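Local coordinates for triosephosphate isomerase (Trichomonas vaginalis, PDB 4O4V), which probably catalyses, as a homodimer, the interconversion of D-glyceraldehyde 3-phosphate and dihydroxyacetone phosphate in glycolysis and gluconeogenesis, at residues A[3-8]-A[204-209]; A[188-193]-A[224-229]. All coordinates share one frame; numbering follows the deposited sequence.

In the fold
Both interactions belong to the TIM barrel, with their centres about 10 Å apart. Interaction 1, partly buried and about 8 Å from the centre of the chain, pairs F5 and L208 of strands 5-9 and 207-209 in the interior, and T3 with R206 just ahead of them, where the arginine is partly exposed. Interaction 2 is the buried one, although it lies about 14 Å out, where helix 179-197 meets the loop before strand 229-232; it consists of ionic and polar bonds. D228 connects the two: F5 N to D228 O and D228 N to I207 O are both 2.9 Å, probable hydrogen bonds, and D228 directly precedes strand 229-232, which lies between the two strands of interaction 1.

Interaction 1. Residues A[3-8]-A[204-209]; sequences TFFVGG and KVRILY
The carbonyl oxygen of T3 accepts a hydrogen bond from R206 NH1 at 2.9 Å. The oxygen lies at the edge of the guanidinium and only 7° out of its plane, while the donor is tilted from the carbonyl plane. With CG beside the backbone N, R206 CG comes to 3.3 Å from T3 O; bends at chi2 (79°) and chi3 then turn the guanidinium toward that oxygen. A salt bridge from NH1 to E37 gives the same nitrogen a second partner.

The guanidinium has another neighbour over one face, where F5 CD2 lies 3.9 Å from NH2. The ring and guanidinium planes are 83° apart, so the two groups are not stacked. At the other ortho carbon, L208 supplies the apolar half of the contact: its CD1 reaches F5 CD1 at 3.7 Å, and its CD2 sits 3.7 Å from F5 O. The ring thus meets the arginine at CD2 and the leucine at CD1, both from residues 204-209, and it also meets the ring of W89. The T3-R206 bond lies just ahead of the strands; beside it, F5 and L208 meet from the first and seventh strands, with strand 229-232 between, as is characteristic of the (beta/alpha)8 TIM barrel interior.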
ATOM      1  N   THR A   3      22.523 -16.475 -13.466  1.00  9.61           N
ATOM      2  CA  THR A   3      23.199 -15.331 -12.859  1.00  9.63           C
ATOM      3  C   THR A   3      22.742 -15.200 -11.410  1.00  7.86           C
ATOM      4  O   THR A   3      21.544 -15.184 -11.115  1.00  8.84           O
ATOM      5  CB  THR A   3      22.891 -14.069 -13.631  1.00  9.37           C
ATOM      6  OG1 THR A   3      23.334 -14.255 -14.975  1.00 11.67           O
ATOM      7  CG2 THR A   3      23.597 -12.881 -13.039  1.00 11.31           C
ATOM      8  N   PHE A   4      23.697 -15.071 -10.502  1.00  7.87           N
ATOM      9  CA  PHE A   4      23.429 -14.840  -9.078  1.00  8.56           C
ATOM     10  C   PHE A   4      22.600 -13.576  -8.935  1.00  6.83           C
ATOM     11  O   PHE A   4      22.824 -12.595  -9.649  1.00  7.71           O
ATOM     12  CB  PHE A   4      24.755 -14.714  -8.326  1.00  8.31           C
ATOM     13  CG  PHE A   4      24.671 -14.973  -6.829  1.00  8.29           C
ATOM     14  CD1 PHE A   4      24.668 -16.257  -6.340  1.00  8.14           C
ATOM     15  CD2 PHE A   4      24.671 -13.937  -5.900  1.00  8.06           C
ATOM     16  CE1 PHE A   4      24.690 -16.536  -5.004  1.00  8.53           C
ATOM     17  CE2 PHE A   4      24.678 -14.217  -4.549  1.00  8.52           C
ATOM     18  CZ  PHE A   4      24.690 -15.511  -4.100  1.00  8.84           C
ATOM     19  N   PHE A   5      21.670 -13.597  -7.992  1.00  7.09           N
ATOM     20  CA  PHE A   5      20.664 -12.525  -7.864  1.00  6.88           C
ATOM     21  C   PHE A   5      20.578 -12.093  -6.422  1.00  6.33           C
ATOM     22  O   PHE A   5      20.328 -12.922  -5.548  1.00  7.31           O
ATOM     23  CB  PHE A   5      19.320 -13.076  -8.348  1.00  7.12           C
ATOM     24  CG  PHE A   5      18.201 -12.066  -8.380  1.00  7.51           C
ATOM     25  CD1 PHE A   5      17.525 -11.705  -7.211  1.00  8.02           C
ATOM     26  CD2 PHE A   5      17.818 -11.488  -9.574  1.00  8.47           C
ATOM     27  CE1 PHE A   5      16.481 -10.790  -7.255  1.00  8.81           C
ATOM     28  CE2 PHE A   5      16.785 -10.561  -9.607  1.00  9.66           C
ATOM     29  CZ  PHE A   5      16.120 -10.228  -8.440  1.00  9.40           C
ATOM     30  N   VAL A   6      20.708 -10.801  -6.168  1.00  6.60           N
ATOM     31  CA  VAL A   6      20.553 -10.256  -4.813  1.00  6.84           C
ATOM     32  C   VAL A   6      19.558  -9.141  -4.826  1.00  7.41           C
ATOM     33  O   VAL A   6      19.764  -8.098  -5.485  1.00  7.84           O
ATOM     34  CB  VAL A   6      21.918  -9.828  -4.216  1.00  7.46           C
ATOM     35  CG1 VAL A   6      21.732  -9.202  -2.827  1.00  8.45           C
ATOM     36  CG2 VAL A   6      22.895 -11.028  -4.166  1.00  8.48           C
ATOM     37  N   GLY A   7      18.467  -9.342  -4.100  1.00  6.95           N
ATOM     38  CA  GLY A   7      17.451  -8.320  -3.882  1.00  7.25           C
ATOM     39  C   GLY A   7      17.579  -7.739  -2.508  1.00  7.18           C
ATOM     40  O   GLY A   7      17.653  -8.482  -1.520  1.00  9.27           O
ATOM     41  N   GLY A   8      17.643  -6.435  -2.397  1.00  7.25           N
ATOM     42  CA  GLY A   8      17.599  -5.746  -1.119  1.00  7.76           C
ATOM     43  C   GLY A   8      16.192  -5.306  -0.796  1.00  8.22           C
ATOM     44  O   GLY A   8      15.715  -4.334  -1.417  1.00 10.55           O
ATOM     45  N   LYS A 204      16.777 -22.794 -15.155  1.00  9.08           N
ATOM     46  CA  LYS A 204      16.985 -21.356 -15.379  1.00  9.95           C
ATOM     47  C   LYS A 204      16.436 -20.470 -14.275  1.00  9.51           C
ATOM     48  O   LYS A 204      16.896 -19.334 -14.115  1.00 10.65           O
ATOM     49  CB  LYS A 204      16.462 -20.908 -16.752  1.00 11.65           C
ATOM     50  CG  LYS A 204      15.006 -20.853 -16.901  1.00 16.01           C
ATOM     51  CD  LYS A 204      14.651 -20.455 -18.355  1.00 21.30           C
ATOM     52  CE  LYS A 204      13.158 -20.261 -18.591  1.00 21.28           C
ATOM     53  NZ  LYS A 204      12.902 -19.973 -20.046  1.00 24.29           N
ATOM     54  N   VAL A 205      15.450 -20.924 -13.521  1.00  8.74           N
ATOM     55  CA  VAL A 205      14.845 -20.058 -12.482  1.00  8.52           C
ATOM     56  C   VAL A 205      15.789 -19.888 -11.298  1.00  7.76           C
ATOM     57  O   VAL A 205      16.264 -20.864 -10.700  1.00  8.85           O
ATOM     58  CB  VAL A 205      13.476 -20.634 -12.036  1.00  9.63           C
ATOM     59  CG1 VAL A 205      12.889 -19.868 -10.851  1.00 10.69           C
ATOM     60  CG2 VAL A 205      12.502 -20.573 -13.180  1.00 11.98           C
ATOM     61  N   ARG A 206      16.039 -18.629 -10.939  1.00  7.74           N
ATOM     62  CA  ARG A 206      16.783 -18.340  -9.725  1.00  7.59           C
ATOM     63  C   ARG A 206      15.879 -18.538  -8.515  1.00  7.03           C
ATOM     64  O   ARG A 206      14.754 -18.024  -8.439  1.00  7.89           O
ATOM     65  CB  ARG A 206      17.345 -16.916  -9.728  1.00  7.43           C
ATOM     66  CG  ARG A 206      18.625 -16.715 -10.535  1.00  7.88           C
ATOM     67  CD  ARG A 206      18.420 -16.602 -12.025  1.00  8.09           C
ATOM     68  NE  ARG A 206      17.567 -15.469 -12.419  1.00  8.66           N
ATOM     69  CZ  ARG A 206      17.980 -14.209 -12.526  1.00  8.82           C
ATOM     70  NH1 ARG A 206      19.248 -13.873 -12.294  1.00  8.92           N
ATOM     71  NH2 ARG A 206      17.129 -13.277 -12.938  1.00 10.07           N
ATOM     72  N   ILE A 207      16.436 -19.280  -7.565  1.00  6.81           N
ATOM     73  CA  ILE A 207      15.810 -19.561  -6.278  1.00  6.86           C
ATOM     74  C   ILE A 207      16.689 -18.949  -5.197  1.00  7.09           C
ATOM     75  O   ILE A 207      17.877 -19.261  -5.083  1.00  7.98           O
ATOM     76  CB  ILE A 207      15.584 -21.059  -6.054  1.00  6.55           C
ATOM     77  CG1 ILE A 207      14.761 -21.641  -7.212  1.00  8.47           C
ATOM     78  CG2 ILE A 207      14.869 -21.288  -4.702  1.00  8.32           C
ATOM     79  CD1 ILE A 207      14.674 -23.155  -7.204  1.00  9.26           C
ATOM     80  N   LEU A 208      16.116 -18.038  -4.422  1.00  6.85           N
ATOM     81  CA  LEU A 208      16.840 -17.248  -3.443  1.00  6.24           C
ATOM     82  C   LEU A 208      16.576 -17.731  -2.045  1.00  5.89           C
ATOM     83  O   LEU A 208      15.497 -18.227  -1.724  1.00  7.12           O
ATOM     84  CB  LEU A 208      16.403 -15.777  -3.467  1.00  7.33           C
ATOM     85  CG  LEU A 208      16.215 -15.132  -4.833  1.00  7.12           C
ATOM     86  CD1 LEU A 208      15.769 -13.687  -4.639  1.00  7.48           C
ATOM     87  CD2 LEU A 208      17.489 -15.229  -5.666  1.00  7.62           C
ATOM     88  N   TYR A 209      17.552 -17.562  -1.172  1.00  6.32           N
ATOM     89  CA  TYR A 209      17.349 -17.710   0.271  1.00  7.02           C
ATOM     90  C   TYR A 209      16.971 -16.371   0.868  1.00  6.06           C
ATOM     91  O   TYR A 209      17.649 -15.359   0.675  1.00  7.14           O
ATOM     92  CB  TYR A 209      18.610 -18.255   0.927  1.00  7.50           C
ATOM     93  CG  TYR A 209      18.443 -18.440   2.417  1.00  7.45           C
ATOM     94  CD1 TYR A 209      17.538 -19.358   2.940  1.00  8.21           C
ATOM     95  CD2 TYR A 209      19.147 -17.657   3.307  1.00  8.33           C
ATOM     96  CE1 TYR A 209      17.390 -19.539   4.314  1.00  8.78           C
ATOM     97  CE2 TYR A 209      18.999 -17.817   4.704  1.00  9.39           C
ATOM     98  CZ  TYR A 209      18.110 -18.768   5.182  1.00  8.45           C
ATOM     99  OH  TYR A 209      17.939 -18.959   6.531  1.00 10.07           O
TER

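Interaction 2. Residues A[188-193]-A[224-229]. With NA (sodium ion), chain B.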
ATOM      1  N   VAL A 188      14.477 -28.448  -2.819  1.00  9.72           N
ATOM      2  CA  VAL A 188      13.098 -28.904  -2.861  1.00 10.17           C
ATOM      3  C   VAL A 188      12.298 -28.104  -3.900  1.00  8.61           C
ATOM      4  O   VAL A 188      11.552 -28.668  -4.701  1.00  9.41           O
ATOM      5  CB  VAL A 188      12.453 -28.766  -1.454  1.00 12.14           C
ATOM      6  CG1 VAL A 188      10.922 -28.735  -1.542  1.00 14.47           C
ATOM      7  CG2 VAL A 188      12.913 -29.896  -0.516  1.00 14.45           C
ATOM      8  N   ILE A 189      12.450 -26.779  -3.892  1.00  8.68           N
ATOM      9  CA  ILE A 189      11.720 -25.958  -4.845  1.00  8.62           C
ATOM     10  C   ILE A 189      12.135 -26.264  -6.297  1.00  7.63           C
ATOM     11  O   ILE A 189      11.300 -26.376  -7.175  1.00  8.70           O
ATOM     12  CB  ILE A 189      11.902 -24.465  -4.498  1.00  8.59           C
ATOM     13  CG1 ILE A 189      11.246 -24.143  -3.145  1.00  8.72           C
ATOM     14  CG2 ILE A 189      11.315 -23.595  -5.602  1.00  9.15           C
ATOM     15  CD1 ILE A 189      11.665 -22.850  -2.540  1.00 10.65           C
ATOM     16  N   ARG A 190      13.436 -26.383  -6.518  1.00  8.04           N
ATOM     17  CA  ARG A 190      13.904 -26.681  -7.871  1.00  8.42           C
ATOM     18  C   ARG A 190      13.346 -28.004  -8.361  1.00  8.68           C
ATOM     19  O   ARG A 190      12.950 -28.109  -9.530  1.00  9.32           O
ATOM     20  CB  ARG A 190      15.428 -26.679  -7.954  1.00  8.56           C
ATOM     21  CG  ARG A 190      15.941 -26.527  -9.390  1.00  9.02           C
ATOM     22  CD  ARG A 190      17.438 -26.370  -9.537  1.00  8.49           C
ATOM     23  NE  ARG A 190      17.950 -25.301  -8.678  1.00  9.36           N
ATOM     24  CZ  ARG A 190      17.810 -23.993  -8.895  1.00  7.74           C
ATOM     25  NH1 ARG A 190      17.246 -23.516  -9.951  1.00  8.74           N
ATOM     26  NH2 ARG A 190      18.264 -23.138  -7.962  1.00  8.92           N
ATOM     27  N   ASP A 191      13.283 -28.994  -7.484  1.00  8.91           N
ATOM     28  CA  ASP A 191      12.739 -30.290  -7.884  1.00 10.22           C
ATOM     29  C   ASP A 191      11.237 -30.247  -8.143  1.00  9.70           C
ATOM     30  O   ASP A 191      10.738 -30.956  -9.027  1.00 10.93           O
ATOM     31  CB  ASP A 191      13.088 -31.350  -6.858  1.00 12.66           C
ATOM     32  CG  ASP A 191      14.552 -31.751  -6.906  1.00 16.11           C
ATOM     33  OD1 ASP A 191      15.250 -31.461  -7.914  1.00 16.74           O
ATOM     34  OD2 ASP A 191      14.990 -32.381  -5.915  1.00 21.80           O
ATOM     35  N   ILE A 192      10.501 -29.434  -7.404  1.00 10.41           N
ATOM     36  CA  ILE A 192       9.085 -29.245  -7.703  1.00 12.15           C
ATOM     37  C   ILE A 192       8.932 -28.642  -9.111  1.00 10.50           C
ATOM     38  O   ILE A 192       8.111 -29.089  -9.917  1.00 12.12           O
ATOM     39  CB  ILE A 192       8.423 -28.338  -6.658  1.00 12.42           C
ATOM     40  CG1 ILE A 192       8.345 -29.031  -5.291  1.00 14.70           C
ATOM     41  CG2 ILE A 192       7.033 -27.906  -7.126  1.00 14.68           C
ATOM     42  CD1 ILE A 192       8.242 -28.077  -4.117  1.00 16.44           C
ATOM     43  N   LEU A 193       9.688 -27.585  -9.393  1.00  9.73           N
ATOM     44  CA  LEU A 193       9.660 -27.012 -10.730  1.00 10.81           C
ATOM     45  C   LEU A 193       9.981 -28.066 -11.776  1.00 10.03           C
ATOM     46  O   LEU A 193       9.291 -28.181 -12.793  1.00 11.55           O
ATOM     47  CB  LEU A 193      10.643 -25.849 -10.878  1.00 10.98           C
ATOM     48  CG  LEU A 193      10.352 -24.617 -10.027  1.00 10.44           C
ATOM     49  CD1 LEU A 193      11.455 -23.599 -10.260  1.00 12.01           C
ATOM     50  CD2 LEU A 193       8.989 -24.012 -10.367  1.00 12.54           C
ATOM     51  N   CYS A 224      26.224 -22.773  -1.591  1.00  8.61           N
ATOM     52  CA  CYS A 224      25.307 -23.897  -1.733  1.00  8.99           C
ATOM     53  C   CYS A 224      24.843 -23.999  -3.182  1.00  9.19           C
ATOM     54  O   CYS A 224      24.524 -22.989  -3.817  1.00  9.20           O
ATOM     55  CB  CYS A 224      24.107 -23.676  -0.843  1.00  8.49           C
ATOM     56  SG  CYS A 224      24.414 -23.715   0.922  1.00 12.30           S
ATOM     57  N   PRO A 225      24.805 -25.230  -3.732  1.00  8.91           N
ATOM     58  CA  PRO A 225      24.583 -25.347  -5.188  1.00  9.42           C
ATOM     59  C   PRO A 225      23.217 -24.888  -5.671  1.00  8.19           C
ATOM     60  O   PRO A 225      23.090 -24.430  -6.802  1.00  9.27           O
ATOM     61  CB  PRO A 225      24.791 -26.838  -5.451  1.00 11.27           C
ATOM     62  CG  PRO A 225      24.634 -27.492  -4.152  1.00 12.58           C
ATOM     63  CD  PRO A 225      25.154 -26.512  -3.111  1.00  9.66           C
ATOM     64  N   ASP A 226      22.169 -25.042  -4.863  1.00  7.83           N
ATOM     65  CA  ASP A 226      20.839 -24.624  -5.289  1.00  7.44           C
ATOM     66  C   ASP A 226      20.418 -23.245  -4.855  1.00  7.50           C
ATOM     67  O   ASP A 226      19.320 -22.811  -5.178  1.00  8.01           O
ATOM     68  CB  ASP A 226      19.803 -25.665  -4.938  1.00  8.73           C
ATOM     69  CG  ASP A 226      19.986 -26.921  -5.768  1.00  8.29           C
ATOM     70  OD1 ASP A 226      19.489 -26.961  -6.910  1.00  9.59           O
ATOM     71  OD2 ASP A 226      20.660 -27.851  -5.277  1.00 10.02           O
ATOM     72  N   VAL A 227      21.273 -22.574  -4.086  1.00  6.97           N
ATOM     73  CA  VAL A 227      21.029 -21.199  -3.660  1.00  7.46           C
ATOM     74  C   VAL A 227      21.618 -20.265  -4.702  1.00  7.31           C
ATOM     75  O   VAL A 227      22.838 -20.215  -4.896  1.00  8.69           O
ATOM     76  CB  VAL A 227      21.659 -20.941  -2.259  1.00  7.39           C
ATOM     77  CG1 VAL A 227      21.518 -19.470  -1.861  1.00  9.31           C
ATOM     78  CG2 VAL A 227      21.001 -21.812  -1.223  1.00  8.65           C
ATOM     79  N   ASP A 228      20.748 -19.507  -5.366  1.00  7.10           N
ATOM     80  CA  ASP A 228      21.154 -18.621  -6.446  1.00  7.61           C
ATOM     81  C   ASP A 228      21.237 -17.160  -6.043  1.00  7.09           C
ATOM     82  O   ASP A 228      21.401 -16.278  -6.913  1.00  8.07           O
ATOM     83  CB  ASP A 228      20.166 -18.730  -7.617  1.00  9.04           C
ATOM     84  CG  ASP A 228      20.032 -20.121  -8.169  1.00 10.21           C
ATOM     85  OD1 ASP A 228      21.077 -20.842  -8.329  1.00 14.23           O
ATOM     86  OD2 ASP A 228      18.925 -20.515  -8.495  1.00  9.43           O
ATOM     87  N   GLY A 229      21.135 -16.880  -4.752  1.00  7.42           N
ATOM     88  CA  GLY A 229      21.156 -15.527  -4.262  1.00  7.12           C
ATOM     89  C   GLY A 229      20.249 -15.372  -3.085  1.00  6.52           C
ATOM     90  O   GLY A 229      19.885 -16.349  -2.417  1.00  6.81           O
TER
HETATM   91 NA    NA B 301      24.987 -21.031  -5.024  1.00  8.76          NA
HETATM   92  O   HOH W   1      24.726 -22.196  -7.082  1.00 15.35           O
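The guanidinium of R190 is approached by residues 224-229 at its edge, where D226 OD1 and D226 O lie in its plane and D228 OD2 is somewhat tilted from it. The carboxylate of D226 is turned just 22° from that plane, almost coplanar, whereas that of D228 is rotated by 57°. NE donates to D226 OD1 at 2.9 Å, using the anti lone pair, the one away from the other oxygen. NH2 donates to D226 O at 3.0 Å, from above the carbonyl plane, so R190 holds D226 side-on, by side chain and backbone at once. The same NH2 reaches D228 OD2 at 2.8 Å, meeting that oxygen from above its carboxylate plane. The arginine chain is extended through chi2 and bends at chi3 (-52°); chi4 then turns the guanidinium so that its NE and NH2 side faces the loop.

In the TIM barrel this network ties helix 179-197 to the connection between helix 218-222 and the eighth strand, 229-232. NH1 donates to the backbone oxygens of A202 and V205, which brings the region before the seventh strand into the same network. D226 OD2 is held by Q183 from the same helix as R190. D228 OD2 also has R2 and I207 N as partners; two nearby arginines would be expected to favour its ionised form.

Residues C224 to V227 form a type I beta turn, closed by a long bond from V227 N to C224 O at 3.3 Å. Its two end carbonyls bind a sodium ion, with C224 O at 2.4 Å and V227 O at 2.3 Å from the metal. A water at 2.4 Å from the sodium ion donates to P225 O, and A222 O and S251 OG complete the site.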